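Long-range contact in SusD superfamily protein (Bacteroides vulgatus ATCC 8482, PDB 3JQ0), which probably binds glycans or other nutrients at the cell surface as a SusD-family protein of the bacterial outer membrane: residues A[262-273]-A[289-298]. Residues are numbered along the deposited sequence; the frame is centred on the assembly and turned at random.
Sequences RMRLIPAQDKMV and DAQLNGLTQL
Leu265 and Thr296 form a single beta bridge; as far as it the backbones of 262-273 and 289-298 run the same way, Leu295 N bonding to Arg262 O, and after Ile266 they run in opposite directions, Gly294 N bonding to Pro267 O. Arg264 O takes two donors, Gln297 N at 2.8 Å from above the carbonyl plane and Leu298 N at 3.2 Å almost straight along C=O. Beside this, the Arg264 guanidinium lies alongside the Gln297 amide, their planes 23° apart; OE1 of Gln297 sits over one face, too poorly angled to bond, while Arg264 NH1 turns back to its neighbour's carbonyl, Met263 O.

Where helix 269-275 starts, Asn293 OD1 receives Gln269 N at 2.9 Å in a nearly straight bond. Gln269 reaches across in turn: with CG anti to the backbone N (chi1 -176°) and the chain extended, NE2 meets Ala290 O at 2.8 Å, in both the carbonyl and amide planes, and also bonds Ser351 O. Further along, Met272 CE packs 3.8 Å from Asp289 CB.

Pro267, Met272 and Leu292 pack together on Ile338 of strand 332-339. At the other end Leu265 and Leu298 both rest on Tyr41 of strand 41-43, and Arg264 touches Tyr28 of helix 27-34.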
ATOM      1  N   ARG A 262       1.555  -8.591 -12.750  1.00  6.82           N
ATOM      2  CA  ARG A 262       1.535  -9.799 -13.571  1.00  6.69           C
ATOM      3  C   ARG A 262       2.873 -10.535 -13.513  1.00  6.96           C
ATOM      4  O   ARG A 262       2.910 -11.761 -13.409  1.00  7.34           O
ATOM      5  CB  ARG A 262       1.257  -9.379 -15.016  1.00  7.08           C
ATOM      6  CG  ARG A 262       1.335 -10.482 -16.040  1.00  7.40           C
ATOM      7  CD  ARG A 262       0.817 -10.076 -17.392  1.00  9.24           C
ATOM      8  NE  ARG A 262       1.428  -8.845 -17.862  1.00  9.08           N
ATOM      9  CZ  ARG A 262       2.553  -8.749 -18.544  1.00 10.00           C
ATOM     10  NH1 ARG A 262       3.207  -9.835 -18.923  1.00 12.17           N
ATOM     11  NH2 ARG A 262       3.034  -7.560 -18.891  1.00 11.77           N
HETATM   12  N   MSE A 263       3.970  -9.779 -13.606  1.00  6.83           N
HETATM   13  CA  MSE A 263       5.289 -10.395 -13.769  1.00  7.05           C
HETATM   14  C   MSE A 263       6.040 -10.641 -12.453  1.00  7.23           C
HETATM   15  O   MSE A 263       7.175 -11.143 -12.506  1.00  7.94           O
HETATM   16  CB  MSE A 263       6.151  -9.588 -14.734  1.00  7.66           C
HETATM   17  CG  MSE A 263       5.628  -9.617 -16.165  1.00  8.63           C
HETATM   18 SE   MSE A 263       5.711 -11.369 -16.977  1.00 11.85          SE
HETATM   19  CE  MSE A 263       7.643 -11.525 -17.143  1.00 18.92           C
ATOM     20  N   ARG A 264       5.415 -10.372 -11.309  1.00  6.41           N
ATOM     21  CA  ARG A 264       6.013 -10.729 -10.023  1.00  6.84           C
ATOM     22  C   ARG A 264       5.132 -11.564  -9.105  1.00  6.44           C
ATOM     23  O   ARG A 264       5.686 -12.199  -8.207  1.00  6.88           O
ATOM     24  CB  ARG A 264       6.554  -9.480  -9.292  1.00  6.80           C
ATOM     25  CG  ARG A 264       7.607  -8.705 -10.055  1.00  7.89           C
ATOM     26  CD  ARG A 264       8.937  -9.367 -10.028  1.00  9.24           C
ATOM     27  NE  ARG A 264       9.952  -8.690 -10.834  1.00  9.43           N
ATOM     28  CZ  ARG A 264      10.310  -9.012 -12.060  1.00 11.50           C
ATOM     29  NH1 ARG A 264       9.693  -9.922 -12.771  1.00 12.79           N
ATOM     30  NH2 ARG A 264      11.372  -8.390 -12.595  1.00 13.99           N
ATOM     31  N   LEU A 265       3.801 -11.512  -9.245  1.00  6.65           N
ATOM     32  CA  LEU A 265       2.902 -12.114  -8.276  1.00  6.91           C
ATOM     33  C   LEU A 265       1.958 -13.173  -8.856  1.00  7.17           C
ATOM     34  O   LEU A 265       1.209 -13.744  -8.090  1.00  7.50           O
ATOM     35  CB  LEU A 265       2.062 -11.024  -7.578  1.00  6.85           C
ATOM     36  CG  LEU A 265       2.835 -10.189  -6.561  1.00  7.41           C
ATOM     37  CD1 LEU A 265       1.956  -9.062  -6.029  1.00  8.19           C
ATOM     38  CD2 LEU A 265       3.311 -11.049  -5.424  1.00 10.74           C
ATOM     39  N   ILE A 266       1.916 -13.380 -10.186  1.00  6.79           N
ATOM     40  CA  ILE A 266       0.830 -14.165 -10.798  1.00  6.84           C
ATOM     41  C   ILE A 266       1.369 -15.488 -11.348  1.00  6.51           C
ATOM     42  O   ILE A 266       2.487 -15.548 -11.866  1.00  6.94           O
ATOM     43  CB  ILE A 266       0.141 -13.282 -11.893  1.00  7.40           C
ATOM     44  CG1 ILE A 266      -0.575 -12.110 -11.250  1.00  7.65           C
ATOM     45  CG2 ILE A 266      -0.789 -14.073 -12.850  1.00  8.03           C
ATOM     46  CD1 ILE A 266      -1.701 -12.458 -10.299  1.00  8.98           C
ATOM     47  N   PRO A 267       0.582 -16.577 -11.237  1.00  6.96           N
ATOM     48  CA  PRO A 267       1.041 -17.897 -11.735  1.00  7.48           C
ATOM     49  C   PRO A 267       1.089 -17.959 -13.251  1.00  7.44           C
ATOM     50  O   PRO A 267       0.349 -17.278 -13.951  1.00  7.93           O
ATOM     51  CB  PRO A 267      -0.051 -18.849 -11.219  1.00  8.00           C
ATOM     52  CG  PRO A 267      -1.291 -17.968 -11.129  1.00  7.55           C
ATOM     53  CD  PRO A 267      -0.737 -16.673 -10.609  1.00  7.35           C
ATOM     54  N   ALA A 268       1.908 -18.875 -13.757  1.00  7.87           N
ATOM     55  CA  ALA A 268       1.912 -19.222 -15.167  1.00  7.92           C
ATOM     56  C   ALA A 268       0.645 -19.969 -15.589  1.00  7.87           C
ATOM     57  O   ALA A 268       0.181 -20.867 -14.892  1.00  8.19           O
ATOM     58  CB  ALA A 268       3.122 -20.084 -15.510  1.00 10.15           C
ATOM     59  N   GLN A 269       0.134 -19.585 -16.751  1.00  8.49           N
ATOM     60  CA  GLN A 269      -1.031 -20.250 -17.304  1.00  8.85           C
ATOM     61  C   GLN A 269      -0.825 -21.765 -17.415  1.00  8.35           C
ATOM     62  O   GLN A 269      -1.727 -22.544 -17.152  1.00  9.17           O
ATOM     63  CB  GLN A 269      -1.391 -19.622 -18.642  1.00  8.97           C
ATOM     64  CG  GLN A 269      -2.647 -20.157 -19.271  1.00 10.15           C
ATOM     65  CD  GLN A 269      -3.070 -19.339 -20.470  1.00 11.61           C
ATOM     66  OE1 GLN A 269      -2.271 -19.097 -21.397  1.00 14.78           O
ATOM     67  NE2 GLN A 269      -4.279 -18.804 -20.420  1.00 13.97           N
ATOM     68  N   ASP A 270       0.343 -22.177 -17.864  1.00  8.64           N
ATOM     69  CA  ASP A 270       0.580 -23.587 -18.057  1.00 10.67           C
ATOM     70  C   ASP A 270       0.427 -24.380 -16.744  1.00  9.47           C
ATOM     71  O   ASP A 270      -0.023 -25.522 -16.760  1.00 10.33           O
ATOM     72  CB  ASP A 270       1.943 -23.879 -18.709  1.00 13.35           C
ATOM     73  CG  ASP A 270       3.102 -23.704 -17.779  1.00 21.38           C
ATOM     74  OD1 ASP A 270       3.346 -22.558 -17.427  1.00 27.53           O
ATOM     75  OD2 ASP A 270       3.731 -24.727 -17.323  1.00 31.63           O
ATOM     76  N   LYS A 271       0.791 -23.790 -15.616  1.00  8.81           N
ATOM     77  CA  LYS A 271       0.617 -24.453 -14.326  1.00  8.57           C
ATOM     78  C   LYS A 271      -0.862 -24.528 -13.992  1.00  8.48           C
ATOM     79  O   LYS A 271      -1.375 -25.574 -13.560  1.00  9.08           O
ATOM     80  CB  LYS A 271       1.389 -23.730 -13.214  1.00  8.99           C
ATOM     81  CG  LYS A 271       2.900 -23.769 -13.373  1.00 11.03           C
ATOM     82  CD  LYS A 271       3.453 -25.174 -13.186  1.00 14.82           C
ATOM     83  CE  LYS A 271       4.983 -25.201 -13.168  1.00 16.09           C
ATOM     84  NZ  LYS A 271       5.487 -24.746 -14.412  1.00 23.63           N
HETATM   85  N   MSE A 272      -1.584 -23.439 -14.223  1.00  8.86           N
HETATM   86  CA  MSE A 272      -3.011 -23.417 -13.961  1.00  8.65           C
HETATM   87  C   MSE A 272      -3.768 -24.436 -14.812  1.00  8.86           C
HETATM   88  O   MSE A 272      -4.724 -25.038 -14.363  1.00 10.37           O
HETATM   89  CB  MSE A 272      -3.611 -22.067 -14.211  1.00  8.76           C
HETATM   90  CG  MSE A 272      -3.092 -20.933 -13.322  1.00  9.41           C
HETATM   91 SE   MSE A 272      -3.301 -21.245 -11.408  1.00  8.02          SE
HETATM   92  CE  MSE A 272      -5.227 -21.155 -11.276  1.00 10.64           C
ATOM     93  N   VAL A 273      -3.342 -24.618 -16.062  1.00  9.80           N
ATOM     94  CA  VAL A 273      -4.056 -25.450 -17.045  1.00 10.63           C
ATOM     95  C   VAL A 273      -3.642 -26.906 -16.915  1.00 10.56           C
ATOM     96  O   VAL A 273      -4.497 -27.780 -17.098  1.00 12.58           O
ATOM     97  CB  VAL A 273      -3.802 -24.901 -18.530  1.00 12.43           C
ATOM     98  CG1 VAL A 273      -4.154 -25.960 -19.591  1.00 16.45           C
ATOM     99  CG2 VAL A 273      -4.531 -23.572 -18.725  1.00 15.33           C
ATOM    100  N   ASP A 289     -10.088 -19.183 -14.029  1.00  8.22           N
ATOM    101  CA  ASP A 289      -8.737 -19.224 -13.505  1.00  8.66           C
ATOM    102  C   ASP A 289      -7.705 -19.702 -14.530  1.00  9.19           C
ATOM    103  O   ASP A 289      -6.534 -19.396 -14.398  1.00  9.36           O
ATOM    104  CB  ASP A 289      -8.689 -20.085 -12.253  1.00  9.08           C
ATOM    105  CG  ASP A 289      -9.407 -19.452 -11.091  1.00 10.45           C
ATOM    106  OD1 ASP A 289      -9.172 -18.249 -10.825  1.00 10.83           O
ATOM    107  OD2 ASP A 289     -10.193 -20.140 -10.424  1.00 14.71           O
ATOM    108  N   ALA A 290      -8.163 -20.369 -15.574  1.00  8.92           N
ATOM    109  CA  ALA A 290      -7.288 -20.744 -16.676  1.00  9.54           C
ATOM    110  C   ALA A 290      -6.790 -19.556 -17.484  1.00  9.27           C
ATOM    111  O   ALA A 290      -5.887 -19.710 -18.277  1.00 10.55           O
ATOM    112  CB  ALA A 290      -7.986 -21.732 -17.622  1.00 11.38           C
ATOM    113  N   GLN A 291      -7.384 -18.373 -17.278  1.00  8.85           N
ATOM    114  CA  GLN A 291      -6.969 -17.153 -17.997  1.00  9.30           C
ATOM    115  C   GLN A 291      -5.741 -16.507 -17.376  1.00  8.54           C
ATOM    116  O   GLN A 291      -5.147 -15.618 -17.985  1.00  8.96           O
ATOM    117  CB  GLN A 291      -8.098 -16.122 -17.986  1.00  9.01           C
ATOM    118  CG  GLN A 291      -9.346 -16.626 -18.666  1.00  9.25           C
ATOM    119  CD  GLN A 291     -10.585 -15.807 -18.333  1.00  9.45           C
ATOM    120  OE1 GLN A 291     -10.591 -14.977 -17.438  1.00 10.44           O
ATOM    121  NE2 GLN A 291     -11.650 -16.050 -19.083  1.00 12.08           N
ATOM    122  N   LEU A 292      -5.372 -16.883 -16.155  1.00  8.77           N
ATOM    123  CA  LEU A 292      -4.274 -16.185 -15.459  1.00  8.87           C
ATOM    124  C   LEU A 292      -2.953 -16.544 -16.108  1.00  8.85           C
ATOM    125  O   LEU A 292      -2.684 -17.709 -16.303  1.00 10.56           O
ATOM    126  CB  LEU A 292      -4.250 -16.561 -13.976  1.00  8.62           C
ATOM    127  CG  LEU A 292      -5.500 -16.244 -13.179  1.00  8.81           C
ATOM    128  CD1 LEU A 292      -5.347 -16.818 -11.727  1.00 11.15           C
ATOM    129  CD2 LEU A 292      -5.870 -14.752 -13.141  1.00 10.94           C
ATOM    130  N   ASN A 293      -2.090 -15.554 -16.334  1.00  9.04           N
ATOM    131  CA  ASN A 293      -0.759 -15.813 -16.865  1.00  9.36           C
ATOM    132  C   ASN A 293       0.212 -14.750 -16.467  1.00  9.65           C
ATOM    133  O   ASN A 293       0.072 -13.609 -16.840  1.00 16.18           O
ATOM    134  CB  ASN A 293      -0.754 -15.889 -18.380  1.00 10.09           C
ATOM    135  CG  ASN A 293       0.546 -16.426 -18.920  1.00 10.57           C
ATOM    136  OD1 ASN A 293       1.100 -17.405 -18.368  1.00 10.01           O
ATOM    137  ND2 ASN A 293       1.034 -15.816 -19.983  1.00 15.29           N
ATOM    138  N   GLY A 294       1.196 -15.096 -15.709  1.00  7.92           N
ATOM    139  CA  GLY A 294       2.205 -14.196 -15.242  1.00  8.43           C
ATOM    140  C   GLY A 294       3.412 -14.958 -14.780  1.00  7.85           C
ATOM    141  O   GLY A 294       3.623 -16.121 -15.128  1.00  9.76           O
ATOM    142  N   LEU A 295       4.229 -14.303 -13.980  1.00  7.51           N
ATOM    143  CA  LEU A 295       5.405 -14.879 -13.368  1.00  8.12           C
ATOM    144  C   LEU A 295       5.390 -14.538 -11.881  1.00  7.80           C
ATOM    145  O   LEU A 295       5.092 -13.400 -11.523  1.00  8.09           O
ATOM    146  CB  LEU A 295       6.636 -14.307 -14.054  1.00 10.71           C
ATOM    147  CG  LEU A 295       8.002 -14.892 -13.828  1.00 16.00           C
ATOM    148  CD1 LEU A 295       8.140 -16.163 -14.614  1.00 20.60           C
ATOM    149  CD2 LEU A 295       9.109 -13.894 -14.336  1.00 21.25           C
ATOM    150  N   THR A 296       5.681 -15.516 -11.020  1.00  7.57           N
ATOM    151  CA  THR A 296       5.720 -15.300  -9.589  1.00  7.72           C
ATOM    152  C   THR A 296       7.151 -15.332  -9.091  1.00  7.61           C
ATOM    153  O   THR A 296       7.830 -16.379  -9.181  1.00  8.77           O
ATOM    154  CB  THR A 296       4.889 -16.367  -8.847  1.00  7.71           C
ATOM    155  OG1 THR A 296       3.560 -16.316  -9.348  1.00  7.64           O
ATOM    156  CG2 THR A 296       4.882 -16.184  -7.356  1.00  8.14           C
ATOM    157  N   GLN A 297       7.615 -14.188  -8.572  1.00  6.92           N
ATOM    158  CA  GLN A 297       8.913 -14.123  -7.877  1.00  7.45           C
ATOM    159  C   GLN A 297       8.838 -13.798  -6.385  1.00  6.88           C
ATOM    160  O   GLN A 297       9.814 -13.977  -5.684  1.00  7.91           O
ATOM    161  CB  GLN A 297       9.841 -13.100  -8.585  1.00  7.33           C
ATOM    162  CG  GLN A 297      10.229 -13.512  -9.978  1.00  8.10           C
ATOM    163  CD  GLN A 297      11.186 -12.592 -10.640  1.00  8.54           C
ATOM    164  OE1 GLN A 297      11.405 -11.466 -10.172  1.00  9.22           O
ATOM    165  NE2 GLN A 297      11.747 -13.037 -11.772  1.00 10.93           N
ATOM    166  N   LEU A 298       7.648 -13.376  -5.911  1.00  6.94           N
ATOM    167  CA  LEU A 298       7.345 -13.168  -4.510  1.00  7.03           C
ATOM    168  C   LEU A 298       6.174 -14.085  -4.190  1.00  6.67           C
ATOM    169  O   LEU A 298       5.124 -13.965  -4.837  1.00  7.05           O
ATOM    170  CB  LEU A 298       6.961 -11.708  -4.223  1.00  8.77           C
ATOM    171  CG  LEU A 298       8.098 -10.690  -4.069  1.00  9.22           C
ATOM    172  CD1 LEU A 298       7.526  -9.273  -4.032  1.00 11.45           C
ATOM    173  CD2 LEU A 298       8.973 -11.019  -2.818  1.00 10.03           C
TER
HETATM  174  O   HOH W   1       2.491 -12.659 -18.776  1.00 15.64           O
HETATM  175  O   HOH W   2       2.241 -20.394 -19.292  1.00 20.33           O